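Local coordinates for protein beta-agarase AgaA (Microbulbifer thermotolerans, PDB 3WZ1) that hydrolyses beta-1,4-galactosidic linkages inside agarose chains through its family 16 glycoside hydrolase domain, releasing mainly neoagarotetraose, at residues A[106-120]-A[130-142]. Numbering follows the deposited sequence.
Sequences ARAKLSNMVLASDFW and IDVIEAYGSDRPG
With chi1 at -59°, I133 turns CG1 beside its own backbone N and sets CD1 against the methyls of A108 and A106, while its CG2 branch meets L110 CD2 at 3.8 Å. L110, its CG anti to the carbonyl carbon, drops CD1 tightly onto A135 CB, 3.5 Å away. F119 swings its ring alongside V132, CD2 to V132 CB at 3.6 Å, and A106 CB sits over one face of the ring, toward the rim. V132 and I133 also touch V189, on strand 187-195, so this apolar layer lies between the sheets of the GH16 beta-jelly roll.

The hairpin of strands 116-123 and 128-135 supplies the backbone frame. S117 and A135 exchange bonds both ways, and S117 N to A135 O (2.9 Å) is nearly straight. At F119 a classic beta bulge interrupts the register: F119 O takes the N-H of both V132 and I133. On the opposite face from I133 lies E134, the predicted proton donor, its chain extended beside D118. D118 OD1 approaches E134 CG at 3.5 Å, and the two side chains run the same way, with their carboxylate planes turned 68° apart; the E134 carboxylate hydrogen-bonds to H151 through OE1 and to Q241 through OE2. D131 packs next to W120 on this active-site face.

Farther out, a water hydrogen-bonded to G137 N, L115 O and S117 OG links the two segments. V114 lays CG1 over the centre of the R140 guanidinium, 3.6 Å above its plane, and E255 salt-bridges R140 NE. N112 grips D139 twice: OD1 accepts D139 N (2.8 Å) in the carbonyl plane, and ND2 reaches D139 OD2 (3.0 Å) almost straight, from above a carboxylate turned 82° to the amide.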
ATOM      1  N   ALA A 106      -6.372   0.448  -4.675  1.00  8.56           N
ATOM      2  CA  ALA A 106      -7.033   0.945  -3.473  1.00  8.43           C
ATOM      3  C   ALA A 106      -7.568   2.337  -3.716  1.00  8.45           C
ATOM      4  O   ALA A 106      -6.964   3.113  -4.443  1.00  8.86           O
ATOM      5  CB  ALA A 106      -6.081   1.003  -2.301  1.00  8.48           C
ATOM      6  N   ARG A 107      -8.696   2.642  -3.075  1.00  8.25           N
ATOM      7  CA  ARG A 107      -9.175   4.013  -2.988  1.00  8.14           C
ATOM      8  C   ARG A 107      -9.025   4.430  -1.537  1.00  7.97           C
ATOM      9  O   ARG A 107      -9.567   3.784  -0.633  1.00  7.68           O
ATOM     10  CB  ARG A 107     -10.633   4.130  -3.445  1.00  8.24           C
ATOM     11  CG  ARG A 107     -11.204   5.545  -3.311  1.00  8.82           C
ATOM     12  CD  ARG A 107     -12.598   5.679  -3.890  1.00  9.44           C
ATOM     13  NE  ARG A 107     -12.941   7.100  -3.996  1.00  9.96           N
ATOM     14  CZ  ARG A 107     -13.788   7.757  -3.200  1.00 10.36           C
ATOM     15  NH1 ARG A 107     -14.441   7.160  -2.216  1.00 10.96           N
ATOM     16  NH2 ARG A 107     -13.995   9.044  -3.407  1.00 11.29           N
ATOM     17  N   ALA A 108      -8.233   5.472  -1.315  1.00  8.14           N
ATOM     18  CA  ALA A 108      -7.752   5.765   0.049  1.00  8.46           C
ATOM     19  C   ALA A 108      -7.419   7.218   0.259  1.00  8.88           C
ATOM     20  O   ALA A 108      -7.176   7.945  -0.703  1.00  8.82           O
ATOM     21  CB  ALA A 108      -6.539   4.909   0.382  1.00  8.98           C
ATOM     22  N   LYS A 109      -7.442   7.623   1.533  1.00  9.33           N
ATOM     23  CA  LYS A 109      -7.094   8.987   1.959  1.00  9.80           C
ATOM     24  C   LYS A 109      -5.944   8.867   2.934  1.00  9.27           C
ATOM     25  O   LYS A 109      -6.121   8.360   4.038  1.00  8.64           O
ATOM     26  CB  LYS A 109      -8.296   9.665   2.615  1.00 11.23           C
ATOM     27  CG  LYS A 109      -8.075  11.144   2.929  1.00 12.63           C
ATOM     28  CD  LYS A 109      -9.349  11.761   3.457  1.00 15.03           C
ATOM     29  CE  LYS A 109      -9.155  13.219   3.842  1.00 17.21           C
ATOM     30  NZ  LYS A 109     -10.308  13.650   4.679  1.00 20.75           N
ATOM     31  N   LEU A 110      -4.774   9.328   2.521  1.00  8.79           N
ATOM     32  CA  LEU A 110      -3.571   9.273   3.361  1.00  8.77           C
ATOM     33  C   LEU A 110      -3.805   9.945   4.707  1.00  8.66           C
ATOM     34  O   LEU A 110      -4.541  10.930   4.799  1.00  8.69           O
ATOM     35  CB  LEU A 110      -2.402  10.008   2.719  1.00  8.84           C
ATOM     36  CG  LEU A 110      -2.101   9.768   1.242  1.00  9.00           C
ATOM     37  CD1 LEU A 110      -0.853  10.534   0.827  1.00  8.85           C
ATOM     38  CD2 LEU A 110      -1.988   8.282   0.921  1.00  8.63           C
ATOM     39  N   SER A 111      -3.141   9.453   5.740  1.00  8.55           N
ATOM     40  CA  SER A 111      -3.107  10.189   6.981  1.00  8.56           C
ATOM     41  C   SER A 111      -2.292  11.472   6.814  1.00  8.75           C
ATOM     42  O   SER A 111      -1.361  11.539   6.006  1.00  8.74           O
ATOM     43  CB  SER A 111      -2.495   9.345   8.091  1.00  8.57           C
ATOM     44  OG  SER A 111      -1.118   9.101   7.827  1.00  9.01           O
ATOM     45  N   ASN A 112      -2.634  12.485   7.623  1.00  9.20           N
ATOM     46  CA  ASN A 112      -1.928  13.747   7.601  1.00  9.98           C
ATOM     47  C   ASN A 112      -0.792  13.677   8.606  1.00 10.02           C
ATOM     48  O   ASN A 112      -0.796  14.334   9.642  1.00 10.13           O
ATOM     49  CB  ASN A 112      -2.913  14.862   7.915  1.00 10.50           C
ATOM     50  CG  ASN A 112      -2.310  16.240   7.805  1.00 11.12           C
ATOM     51  OD1 ASN A 112      -1.136  16.428   7.505  1.00 11.71           O
ATOM     52  ND2 ASN A 112      -3.168  17.243   8.059  1.00 12.86           N
ATOM     53  N   MET A 113       0.186  12.853   8.251  1.00  9.61           N
ATOM     54  CA  MET A 113       1.289  12.501   9.116  1.00  9.30           C
ATOM     55  C   MET A 113       2.550  12.295   8.302  1.00  9.03           C
ATOM     56  O   MET A 113       2.501  12.077   7.083  1.00  9.22           O
ATOM     57  CB  MET A 113       0.980  11.193   9.847  1.00  9.58           C
ATOM     58  CG  MET A 113      -0.275  11.165  10.688  1.00  9.49           C
ATOM     59  SD  MET A 113      -0.125  12.116  12.224  1.00  9.62           S
ATOM     60  CE  MET A 113       0.477  10.848  13.351  1.00  9.88           C
ATOM     61  N   VAL A 114       3.698  12.323   8.977  1.00  8.68           N
ATOM     62  CA  VAL A 114       4.969  12.016   8.327  1.00  9.22           C
ATOM     63  C   VAL A 114       5.176  10.518   8.108  1.00  8.42           C
ATOM     64  O   VAL A 114       6.112  10.085   7.430  1.00  8.95           O
ATOM     65  CB  VAL A 114       6.174  12.610   9.068  1.00  9.25           C
ATOM     66  CG1 VAL A 114       6.075  14.128   9.072  1.00  9.62           C
ATOM     67  CG2 VAL A 114       6.315  12.058  10.495  1.00  9.37           C
ATOM     68  N   LEU A 115       4.322   9.725   8.743  1.00  8.35           N
ATOM     69  CA  LEU A 115       4.284   8.284   8.527  1.00  8.50           C
ATOM     70  C   LEU A 115       3.951   7.948   7.094  1.00  8.33           C
ATOM     71  O   LEU A 115       3.203   8.669   6.438  1.00  8.54           O
ATOM     72  CB  LEU A 115       3.202   7.678   9.413  1.00  8.64           C
ATOM     73  CG  LEU A 115       3.364   7.886  10.915  1.00  8.85           C
ATOM     74  CD1 LEU A 115       2.072   7.577  11.636  1.00  9.08           C
ATOM     75  CD2 LEU A 115       4.491   7.002  11.422  1.00  9.03           C
ATOM     76  N   ALA A 116       4.444   6.800   6.637  1.00  7.83           N
ATOM     77  CA  ALA A 116       3.977   6.231   5.374  1.00  7.80           C
ATOM     78  C   ALA A 116       2.566   5.676   5.528  1.00  8.02           C
ATOM     79  O   ALA A 116       2.305   4.938   6.481  1.00  7.93           O
ATOM     80  CB  ALA A 116       4.915   5.112   4.929  1.00  7.82           C
ATOM     81  N   SER A 117       1.664   6.046   4.609  1.00  7.54           N
ATOM     82  CA  SER A 117       0.367   5.398   4.409  1.00  7.59           C
ATOM     83  C   SER A 117       0.560   4.452   3.234  1.00  7.55           C
ATOM     84  O   SER A 117       0.958   4.887   2.139  1.00  7.57           O
ATOM     85  CB  SER A 117      -0.752   6.411   4.110  1.00  7.93           C
ATOM     86  OG  SER A 117      -0.965   7.310   5.193  1.00  7.76           O
ATOM     87  N   ASP A 118       0.324   3.155   3.457  1.00  7.68           N
ATOM     88  CA  ASP A 118       0.737   2.112   2.505  1.00  7.58           C
ATOM     89  C   ASP A 118      -0.379   1.169   2.062  1.00  7.51           C
ATOM     90  O   ASP A 118      -1.223   0.753   2.864  1.00  7.51           O
ATOM     91  CB  ASP A 118       1.854   1.241   3.089  1.00  7.76           C
ATOM     92  CG  ASP A 118       3.058   2.037   3.550  1.00  7.97           C
ATOM     93  OD1 ASP A 118       3.467   2.966   2.815  1.00  8.23           O
ATOM     94  OD2 ASP A 118       3.638   1.697   4.634  1.00  8.95           O
ATOM     95  N   PHE A 119      -0.323   0.802   0.781  1.00  7.52           N
ATOM     96  CA  PHE A 119      -1.077  -0.317   0.195  1.00  7.67           C
ATOM     97  C   PHE A 119      -0.059  -1.006  -0.675  1.00  7.65           C
ATOM     98  O   PHE A 119       0.419  -0.435  -1.666  1.00  7.43           O
ATOM     99  CB  PHE A 119      -2.275   0.171  -0.610  1.00  7.77           C
ATOM    100  CG  PHE A 119      -2.966  -0.904  -1.422  1.00  7.98           C
ATOM    101  CD1 PHE A 119      -3.461  -2.061  -0.832  1.00  8.51           C
ATOM    102  CD2 PHE A 119      -3.143  -0.715  -2.795  1.00  8.32           C
ATOM    103  CE1 PHE A 119      -4.140  -3.018  -1.613  1.00  8.50           C
ATOM    104  CE2 PHE A 119      -3.802  -1.667  -3.564  1.00  8.55           C
ATOM    105  CZ  PHE A 119      -4.310  -2.798  -2.974  1.00  8.60           C
ATOM    106  N   TRP A 120       0.351  -2.202  -0.257  1.00  7.63           N
ATOM    107  CA  TRP A 120       1.535  -2.804  -0.854  1.00  7.54           C
ATOM    108  C   TRP A 120       1.484  -4.328  -0.766  1.00  7.89           C
ATOM    109  O   TRP A 120       0.560  -4.896  -0.195  1.00  7.71           O
ATOM    110  CB  TRP A 120       2.798  -2.244  -0.203  1.00  7.76           C
ATOM    111  CG  TRP A 120       2.963  -2.553   1.243  1.00  7.71           C
ATOM    112  CD1 TRP A 120       2.167  -2.146   2.275  1.00  7.57           C
ATOM    113  CD2 TRP A 120       4.036  -3.295   1.838  1.00  7.71           C
ATOM    114  NE1 TRP A 120       2.678  -2.578   3.465  1.00  7.87           N
ATOM    115  CE2 TRP A 120       3.817  -3.303   3.228  1.00  7.72           C
ATOM    116  CE3 TRP A 120       5.148  -3.946   1.328  1.00  7.97           C
ATOM    117  CZ2 TRP A 120       4.682  -3.942   4.122  1.00  7.93           C
ATOM    118  CZ3 TRP A 120       5.998  -4.598   2.209  1.00  8.05           C
ATOM    119  CH2 TRP A 120       5.761  -4.586   3.593  1.00  7.82           C
ATOM    120  N   ILE A 130       5.917  -5.061  -4.208  1.00  9.39           N
ATOM    121  CA  ILE A 130       5.347  -4.025  -5.076  1.00  9.86           C
ATOM    122  C   ILE A 130       4.606  -3.025  -4.197  1.00  9.99           C
ATOM    123  O   ILE A 130       3.769  -3.426  -3.384  1.00  9.86           O
ATOM    124  CB  ILE A 130       4.400  -4.627  -6.122  1.00 10.22           C
ATOM    125  CG1 ILE A 130       5.185  -5.575  -7.043  1.00 10.28           C
ATOM    126  CG2 ILE A 130       3.720  -3.542  -6.956  1.00 10.49           C
ATOM    127  CD1 ILE A 130       4.337  -6.476  -7.920  1.00 10.61           C
ATOM    128  N   ASP A 131       4.942  -1.738  -4.339  1.00 10.14           N
ATOM    129  CA  ASP A 131       4.301  -0.647  -3.582  1.00 11.02           C
ATOM    130  C   ASP A 131       3.325   0.147  -4.432  1.00 12.39           C
ATOM    131  O   ASP A 131       3.756   0.910  -5.333  1.00 16.36           O
ATOM    132  CB  ASP A 131       5.364   0.290  -3.061  1.00 11.41           C
ATOM    133  CG  ASP A 131       6.416  -0.435  -2.307  1.00 11.40           C
ATOM    134  OD1 ASP A 131       6.023  -1.071  -1.287  1.00 11.40           O
ATOM    135  OD2 ASP A 131       7.582  -0.419  -2.737  1.00 10.83           O
ATOM    136  N   VAL A 132       2.041   0.036  -4.107  1.00 10.00           N
ATOM    137  CA  VAL A 132       0.984   0.681  -4.890  1.00  9.56           C
ATOM    138  C   VAL A 132       0.718   2.071  -4.309  1.00  8.99           C
ATOM    139  O   VAL A 132       1.000   3.075  -4.964  1.00  9.01           O
ATOM    140  CB  VAL A 132      -0.291  -0.193  -4.970  1.00  9.64           C
ATOM    141  CG1 VAL A 132      -1.383   0.502  -5.769  1.00  9.58           C
ATOM    142  CG2 VAL A 132       0.029  -1.551  -5.589  1.00 10.09           C
ATOM    143  N   ILE A 133       0.204   2.142  -3.072  1.00  8.31           N
ATOM    144  CA  ILE A 133       0.224   3.402  -2.305  1.00  8.39           C
ATOM    145  C   ILE A 133       1.381   3.346  -1.315  1.00  8.31           C
ATOM    146  O   ILE A 133       1.476   2.427  -0.477  1.00  8.13           O
ATOM    147  CB  ILE A 133      -1.099   3.721  -1.564  1.00  8.28           C
ATOM    148  CG1 ILE A 133      -2.265   3.828  -2.539  1.00  8.57           C
ATOM    149  CG2 ILE A 133      -0.949   4.997  -0.727  1.00  8.22           C
ATOM    150  CD1 ILE A 133      -3.597   4.105  -1.891  1.00  8.89           C
ATOM    151  N   GLU A 134       2.288   4.308  -1.436  1.00  8.40           N
ATOM    152  CA  GLU A 134       3.283   4.600  -0.405  1.00  8.52           C
ATOM    153  C   GLU A 134       3.488   6.099  -0.464  1.00  8.69           C
ATOM    154  O   GLU A 134       4.036   6.615  -1.441  1.00  8.99           O
ATOM    155  CB  GLU A 134       4.597   3.861  -0.625  1.00  8.93           C
ATOM    156  CG  GLU A 134       5.646   4.193   0.424  1.00  9.04           C
ATOM    157  CD  GLU A 134       6.864   3.310   0.339  1.00  9.63           C
ATOM    158  OE1 GLU A 134       7.655   3.426  -0.632  1.00  9.94           O
ATOM    159  OE2 GLU A 134       7.021   2.438   1.229  1.00 10.78           O
ATOM    160  N   ALA A 135       3.014   6.798   0.551  1.00  8.48           N
ATOM    161  CA  ALA A 135       3.008   8.237   0.486  1.00  8.62           C
ATOM    162  C   ALA A 135       2.910   8.823   1.872  1.00  8.87           C
ATOM    163  O   ALA A 135       2.463   8.146   2.819  1.00  8.50           O
ATOM    164  CB  ALA A 135       1.843   8.699  -0.363  1.00  8.82           C
ATOM    165  N   TYR A 136       3.319  10.086   1.989  1.00  8.90           N
ATOM    166  CA  TYR A 136       3.495  10.736   3.287  1.00  9.29           C
ATOM    167  C   TYR A 136       2.643  11.999   3.247  1.00  9.64           C
ATOM    168  O   TYR A 136       2.963  12.937   2.487  1.00  9.99           O
ATOM    169  CB  TYR A 136       4.993  11.009   3.546  1.00  9.25           C
ATOM    170  CG  TYR A 136       5.833   9.792   3.203  1.00  9.12           C
ATOM    171  CD1 TYR A 136       6.199   9.546   1.882  1.00  9.07           C
ATOM    172  CD2 TYR A 136       6.222   8.846   4.182  1.00  9.13           C
ATOM    173  CE1 TYR A 136       6.896   8.413   1.526  1.00  9.37           C
ATOM    174  CE2 TYR A 136       6.947   7.721   3.832  1.00  9.00           C
ATOM    175  CZ  TYR A 136       7.270   7.493   2.498  1.00  8.82           C
ATOM    176  OH  TYR A 136       7.978   6.381   2.096  1.00  9.87           O
ATOM    177  N   GLY A 137       1.535  12.007   3.979  1.00  9.81           N
ATOM    178  CA  GLY A 137       0.520  13.064   3.849  1.00 10.35           C
ATOM    179  C   GLY A 137       0.766  14.376   4.575  1.00 11.34           C
ATOM    180  O   GLY A 137       0.035  15.334   4.342  1.00 11.81           O
ATOM    181  N   SER A 138       1.802  14.424   5.417  1.00 10.86           N
ATOM    182  CA  SER A 138       2.018  15.527   6.366  1.00 11.42           C
ATOM    183  C   SER A 138       1.891  16.923   5.776  1.00 12.35           C
ATOM    184  O   SER A 138       2.541  17.230   4.781  1.00 11.75           O
ATOM    185  CB  SER A 138       3.407  15.436   6.963  1.00 11.39           C
ATOM    186  OG  SER A 138       3.536  16.452   7.937  1.00 11.73           O
ATOM    187  N   ASP A 139       1.124  17.761   6.468  1.00 12.64           N
ATOM    188  CA  ASP A 139       1.015  19.191   6.154  1.00 14.27           C
ATOM    189  C   ASP A 139       2.042  20.029   6.938  1.00 14.64           C
ATOM    190  O   ASP A 139       1.921  21.263   6.975  1.00 15.19           O
ATOM    191  CB  ASP A 139      -0.424  19.688   6.387  1.00 14.76           C
ATOM    192  CG  ASP A 139      -0.863  19.673   7.870  1.00 14.78           C
ATOM    193  OD1 ASP A 139      -0.050  19.329   8.751  1.00 15.63           O
ATOM    194  OD2 ASP A 139      -2.058  19.987   8.128  1.00 17.04           O
ATOM    195  N   ARG A 140       3.052  19.396   7.548  1.00 15.05           N
ATOM    196  CA  ARG A 140       4.088  20.165   8.266  1.00 15.48           C
ATOM    197  C   ARG A 140       4.734  21.177   7.343  1.00 17.12           C
ATOM    198  O   ARG A 140       5.031  20.873   6.187  1.00 16.88           O
ATOM    199  CB  ARG A 140       5.219  19.276   8.757  1.00 14.84           C
ATOM    200  CG  ARG A 140       4.929  18.505  10.027  1.00 14.40           C
ATOM    201  CD  ARG A 140       6.190  17.784  10.439  1.00 13.51           C
ATOM    202  NE  ARG A 140       5.985  16.840  11.538  1.00 12.86           N
ATOM    203  CZ  ARG A 140       6.952  16.110  12.066  1.00 12.05           C
ATOM    204  NH1 ARG A 140       8.206  16.194  11.645  1.00 12.19           N
ATOM    205  NH2 ARG A 140       6.649  15.274  13.053  1.00 11.82           N
ATOM    206  N   PRO A 141       5.002  22.384   7.850  1.00 19.20           N
ATOM    207  CA  PRO A 141       5.866  23.253   7.048  1.00 20.15           C
ATOM    208  C   PRO A 141       7.217  22.601   6.746  1.00 20.34           C
ATOM    209  O   PRO A 141       7.847  22.046   7.638  1.00 20.90           O
ATOM    210  CB  PRO A 141       6.048  24.499   7.942  1.00 20.82           C
ATOM    211  CG  PRO A 141       4.912  24.473   8.901  1.00 21.61           C
ATOM    212  CD  PRO A 141       4.588  23.009   9.117  1.00 20.60           C
ATOM    213  N   GLY A 142       7.668  22.661   5.491  1.00 19.96           N
ATOM    214  CA  GLY A 142       8.892  22.001   5.086  1.00 19.84           C
ATOM    215  C   GLY A 142       8.714  20.579   4.552  1.00 18.17           C
ATOM    216  O   GLY A 142       9.719  19.921   4.201  1.00 18.85           O
TER
HETATM  217  O   HOH W   1       0.735   9.559   5.444  1.00  8.43           O
HETATM  218  O   HOH W   2       2.277  15.759  10.214  1.00 14.46           O